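Local coordinates for hypothetical protein TM0486 (Thermotoga maritima, PDB 1VK8) that binds thiamin and probably takes part in thiamin biosynthesis or salvage and in the cell's response to oxidative conditions, at residues E33-W45 with R68-A80. Residues are numbered along the deposited sequence; the frame is centred on the assembly and turned at random.
Sequences EVIDRAIEKISSW and RVKELARYLEQFA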
# COMPACT_ATOMS: atom_id res chain seq x y z
N GLU C 33 10.34 -9.18 -16.39
CA GLU C 33 9.81 -8.92 -17.72
C GLU C 33 8.46 -8.23 -17.65
O GLU C 33 8.22 -7.28 -18.39
CB GLU C 33 9.67 -10.19 -18.53
CG GLU C 33 9.35 -9.95 -20.01
CD GLU C 33 8.58 -11.09 -20.64
OE1 GLU C 33 8.92 -12.27 -20.35
OE2 GLU C 33 7.63 -10.82 -21.43
N VAL C 34 7.58 -8.74 -16.79
CA VAL C 34 6.29 -8.09 -16.53
C VAL C 34 6.49 -6.63 -16.09
O VAL C 34 5.81 -5.74 -16.58
CB VAL C 34 5.51 -8.81 -15.43
CG1 VAL C 34 4.18 -8.13 -15.19
CG2 VAL C 34 5.34 -10.31 -15.75
N ILE C 35 7.40 -6.41 -15.15
CA ILE C 35 7.65 -5.07 -14.62
C ILE C 35 8.22 -4.15 -15.66
O ILE C 35 7.84 -2.98 -15.72
CB ILE C 35 8.57 -5.13 -13.38
CG1 ILE C 35 7.93 -5.97 -12.27
CG2 ILE C 35 8.86 -3.72 -12.86
CD1 ILE C 35 6.58 -5.55 -11.90
N ASP C 36 9.10 -4.67 -16.50
CA ASP C 36 9.67 -3.93 -17.61
C ASP C 36 8.59 -3.44 -18.58
O ASP C 36 8.69 -2.33 -19.09
CB ASP C 36 10.64 -4.82 -18.43
CG ASP C 36 11.96 -5.09 -17.72
OD1 ASP C 36 12.17 -4.63 -16.58
OD2 ASP C 36 12.86 -5.76 -18.26
N ARG C 37 7.62 -4.29 -18.88
CA ARG C 37 6.55 -3.95 -19.82
C ARG C 37 5.66 -2.89 -19.21
O ARG C 37 5.22 -1.99 -19.90
CB ARG C 37 5.69 -5.18 -20.16
CG ARG C 37 6.42 -6.32 -20.89
CD ARG C 37 7.14 -5.94 -22.16
NE ARG C 37 8.52 -6.45 -22.12
CZ ARG C 37 9.64 -5.71 -21.99
NH1 ARG C 37 9.61 -4.38 -21.90
NH2 ARG C 37 10.81 -6.34 -21.96
N ALA C 38 5.40 -3.02 -17.92
CA ALA C 38 4.64 -2.03 -17.17
C ALA C 38 5.31 -0.67 -17.24
O ALA C 38 4.66 0.32 -17.60
CB ALA C 38 4.48 -2.47 -15.77
N ILE C 39 6.61 -0.62 -16.95
CA ILE C 39 7.36 0.64 -17.00
C ILE C 39 7.40 1.22 -18.40
O ILE C 39 7.13 2.40 -18.58
CB ILE C 39 8.76 0.50 -16.36
CG1 ILE C 39 8.60 0.18 -14.87
CG2 ILE C 39 9.59 1.81 -16.54
CD1 ILE C 39 9.82 -0.38 -14.22
N GLU C 40 7.66 0.39 -19.40
CA GLU C 40 7.65 0.82 -20.78
C GLU C 40 6.28 1.39 -21.18
O GLU C 40 6.20 2.42 -21.86
CB GLU C 40 8.03 -0.37 -21.66
CG GLU C 40 8.05 -0.12 -23.15
CD GLU C 40 8.54 -1.34 -23.93
OE1 GLU C 40 8.04 -2.48 -23.69
OE2 GLU C 40 9.42 -1.16 -24.79
N LYS C 41 5.21 0.73 -20.76
CA LYS C 41 3.88 1.23 -21.07
C LYS C 41 3.63 2.58 -20.38
O LYS C 41 3.12 3.51 -21.00
CB LYS C 41 2.80 0.21 -20.70
CG LYS C 41 1.37 0.67 -20.95
CD LYS C 41 1.09 0.92 -22.42
CE LYS C 41 0.89 -0.35 -23.20
NZ LYS C 41 0.32 -0.07 -24.55
N ILE C 42 3.95 2.69 -19.09
CA ILE C 42 3.78 3.96 -18.38
C ILE C 42 4.53 5.13 -19.09
O ILE C 42 4.01 6.24 -19.18
CB ILE C 42 4.24 3.80 -16.91
CG1 ILE C 42 3.27 2.89 -16.15
CG2 ILE C 42 4.31 5.14 -16.21
CD1 ILE C 42 3.81 2.37 -14.85
N SER C 43 5.72 4.87 -19.62
CA SER C 43 6.56 5.89 -20.27
C SER C 43 5.96 6.42 -21.58
O SER C 43 6.34 7.50 -22.05
CB SER C 43 7.95 5.34 -20.53
OG SER C 43 7.99 4.51 -21.67
N SER C 44 5.05 5.65 -22.17
CA SER C 44 4.39 6.00 -23.44
C SER C 44 3.25 6.97 -23.21
O SER C 44 2.69 7.48 -24.16
CB SER C 44 3.82 4.74 -24.12
OG SER C 44 2.65 4.29 -23.44
N TRP C 45 2.90 7.23 -21.96
CA TRP C 45 1.76 8.09 -21.66
C TRP C 45 2.06 9.54 -21.87
O TRP C 45 1.13 10.34 -21.88
CB TRP C 45 1.26 7.91 -20.22
CG TRP C 45 0.75 6.52 -19.88
CD1 TRP C 45 0.53 5.49 -20.74
CD2 TRP C 45 0.41 6.05 -18.58
NE1 TRP C 45 0.08 4.40 -20.04
CE2 TRP C 45 0.01 4.71 -18.71
CE3 TRP C 45 0.41 6.63 -17.30
CZ2 TRP C 45 -0.39 3.95 -17.61
CZ3 TRP C 45 0.01 5.87 -16.21
CH2 TRP C 45 -0.39 4.55 -16.38
N ARG C 68 -5.68 5.58 -18.20
CA ARG C 68 -4.45 4.90 -18.58
C ARG C 68 -4.23 3.64 -17.77
O ARG C 68 -3.71 2.65 -18.29
CB ARG C 68 -3.23 5.83 -18.45
CG ARG C 68 -3.25 6.99 -19.41
CD ARG C 68 -3.25 6.59 -20.82
NE ARG C 68 -2.63 7.62 -21.64
CZ ARG C 68 -2.26 7.43 -22.89
NH1 ARG C 68 -2.49 6.28 -23.49
NH2 ARG C 68 -1.70 8.41 -23.57
N VAL C 69 -4.63 3.68 -16.51
CA VAL C 69 -4.51 2.51 -15.66
C VAL C 69 -5.42 1.39 -16.19
O VAL C 69 -5.02 0.25 -16.17
CB VAL C 69 -4.79 2.86 -14.17
CG1 VAL C 69 -4.95 1.61 -13.35
CG2 VAL C 69 -3.66 3.74 -13.63
N LYS C 70 -6.61 1.72 -16.69
CA LYS C 70 -7.47 0.70 -17.33
C LYS C 70 -6.74 -0.01 -18.46
O LYS C 70 -6.77 -1.24 -18.56
CB LYS C 70 -8.77 1.29 -17.88
CG LYS C 70 -9.70 1.95 -16.91
CD LYS C 70 -10.87 2.48 -17.69
CE LYS C 70 -11.61 3.55 -17.00
NZ LYS C 70 -12.62 4.08 -17.94
N GLU C 71 -6.11 0.77 -19.33
CA GLU C 71 -5.33 0.24 -20.46
C GLU C 71 -4.13 -0.56 -19.98
O GLU C 71 -3.82 -1.59 -20.56
CB GLU C 71 -4.90 1.38 -21.38
CG GLU C 71 -6.06 2.04 -22.11
CD GLU C 71 -5.73 3.41 -22.69
OE1 GLU C 71 -4.57 3.85 -22.58
OE2 GLU C 71 -6.64 4.05 -23.26
N LEU C 72 -3.44 -0.07 -18.95
CA LEU C 72 -2.30 -0.77 -18.38
C LEU C 72 -2.66 -2.19 -17.93
O LEU C 72 -1.96 -3.15 -18.27
CB LEU C 72 -1.70 0.01 -17.20
CG LEU C 72 -0.50 -0.66 -16.50
CD1 LEU C 72 0.64 -0.81 -17.45
CD2 LEU C 72 -0.11 0.15 -15.31
N ALA C 73 -3.75 -2.33 -17.19
CA ALA C 73 -4.18 -3.63 -16.68
C ALA C 73 -4.47 -4.61 -17.82
O ALA C 73 -4.04 -5.77 -17.78
CB ALA C 73 -5.37 -3.47 -15.81
N ARG C 74 -5.20 -4.14 -18.83
CA ARG C 74 -5.53 -4.98 -19.98
C ARG C 74 -4.27 -5.41 -20.67
O ARG C 74 -4.15 -6.53 -21.10
CB ARG C 74 -6.39 -4.24 -21.01
CG ARG C 74 -7.90 -4.24 -20.80
CD ARG C 74 -8.42 -4.93 -19.55
NE ARG C 74 -9.88 -4.80 -19.45
CZ ARG C 74 -10.58 -4.97 -18.33
NH1 ARG C 74 -9.98 -5.26 -17.19
NH2 ARG C 74 -11.91 -4.83 -18.34
N TYR C 75 -3.34 -4.47 -20.83
CA TYR C 75 -2.09 -4.72 -21.51
C TYR C 75 -1.29 -5.80 -20.78
O TYR C 75 -0.73 -6.70 -21.41
CB TYR C 75 -1.28 -3.41 -21.56
CG TYR C 75 0.08 -3.56 -22.14
CD1 TYR C 75 0.26 -3.88 -23.49
CD2 TYR C 75 1.21 -3.36 -21.36
CE1 TYR C 75 1.51 -4.02 -24.01
CE2 TYR C 75 2.46 -3.48 -21.89
CZ TYR C 75 2.61 -3.82 -23.21
OH TYR C 75 3.86 -3.95 -23.73
N LEU C 76 -1.23 -5.69 -19.46
CA LEU C 76 -0.44 -6.60 -18.63
C LEU C 76 -0.96 -8.02 -18.58
O LEU C 76 -0.18 -8.95 -18.37
CB LEU C 76 -0.30 -6.07 -17.21
CG LEU C 76 0.53 -4.78 -17.09
CD1 LEU C 76 0.51 -4.31 -15.66
CD2 LEU C 76 1.93 -5.01 -17.62
N GLU C 77 -2.25 -8.22 -18.77
CA GLU C 77 -2.77 -9.58 -18.73
C GLU C 77 -2.19 -10.50 -19.80
O GLU C 77 -2.24 -11.70 -19.63
CB GLU C 77 -4.30 -9.68 -18.71
CG GLU C 77 -5.08 -8.80 -19.65
CD GLU C 77 -6.56 -9.18 -19.71
OE1 GLU C 77 -7.00 -10.06 -18.93
OE2 GLU C 77 -7.28 -8.60 -20.57
N GLN C 78 -1.63 -9.95 -20.88
CA GLN C 78 -0.87 -10.76 -21.85
C GLN C 78 0.35 -11.42 -21.21
O GLN C 78 0.80 -12.46 -21.66
CB GLN C 78 -0.29 -9.92 -22.98
CG GLN C 78 -1.14 -8.87 -23.65
CD GLN C 78 -0.29 -7.89 -24.49
OE1 GLN C 78 0.78 -8.25 -24.99
NE2 GLN C 78 -0.78 -6.67 -24.65
N PHE C 79 0.95 -10.76 -20.23
CA PHE C 79 2.23 -11.18 -19.65
C PHE C 79 2.09 -11.94 -18.31
O PHE C 79 3.01 -12.67 -17.89
CB PHE C 79 3.11 -9.96 -19.47
CG PHE C 79 3.25 -9.14 -20.72
CD1 PHE C 79 3.82 -9.70 -21.86
CD2 PHE C 79 2.80 -7.82 -20.76
CE1 PHE C 79 3.94 -8.96 -23.02
CE2 PHE C 79 2.92 -7.08 -21.90
CZ PHE C 79 3.50 -7.64 -23.05
N ALA C 80 0.94 -11.78 -17.68
CA ALA C 80 0.69 -12.38 -16.38
C ALA C 80 -0.81 -12.51 -16.22
O ALA C 80 -1.54 -11.54 -16.28
CB ALA C 80 1.26 -11.53 -15.30
O HOH W 1 -0.14 6.65 -25.89
O HOH W 2 -1.79 2.29 -20.40
O HOH W 3 -1.62 10.06 -21.29
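Val34 packs near one end of the pairing of two antiparallel helices that lie on one four-stranded antiparallel sheet in the ferredoxin-like fold of this thiamin-binding family. The compact, beta-branched valine packs against Phe79, Ala80 and, from the sheet, Pro24; its CG2 rests 3.9 Å from Phe79 O. Arg37 lends its aliphatic part: CG sits over one face of the Phe79 ring, 3.7 Å from Phe79 CE2, while its guanidinium, turned 78° from that ring, forms a salt bridge with Glu40 (NH1 to OE1) whose hydrogen bond is weak and bent. Ala38 has a side chain short enough for Leu76 CD2 to come within 4.0 Å of its CB. Lys41 carries CG anti to the backbone N (chi1 178°) and then bends at chi2 and chi3, which lays Lys41 CE over the centre of the Tyr75 ring, 3.5 Å from Tyr75 CG; NZ adds a cation-pi interaction on the same face, and Phe79 CE2 approaches the opposite face near its rim. On the sheet side, Ile42 CG1 meets Leu72 CD2, and Ile42 also packs on Thr56 and Val58. Trp45 closes the interface with its indole, broad enough to touch Val58 and Ile20 of the sheet. Ile42 CA lies over one face and Arg68 CB over the opposite one, 3.4 Å from Trp45 CE2, and the Arg68 guanidinium runs nearly parallel to the indole, 10° apart. No direct hydrogen bond links the two segments, but waters do: one accepts from Trp45 NE1 at 2.8 Å and donates to Arg68 O.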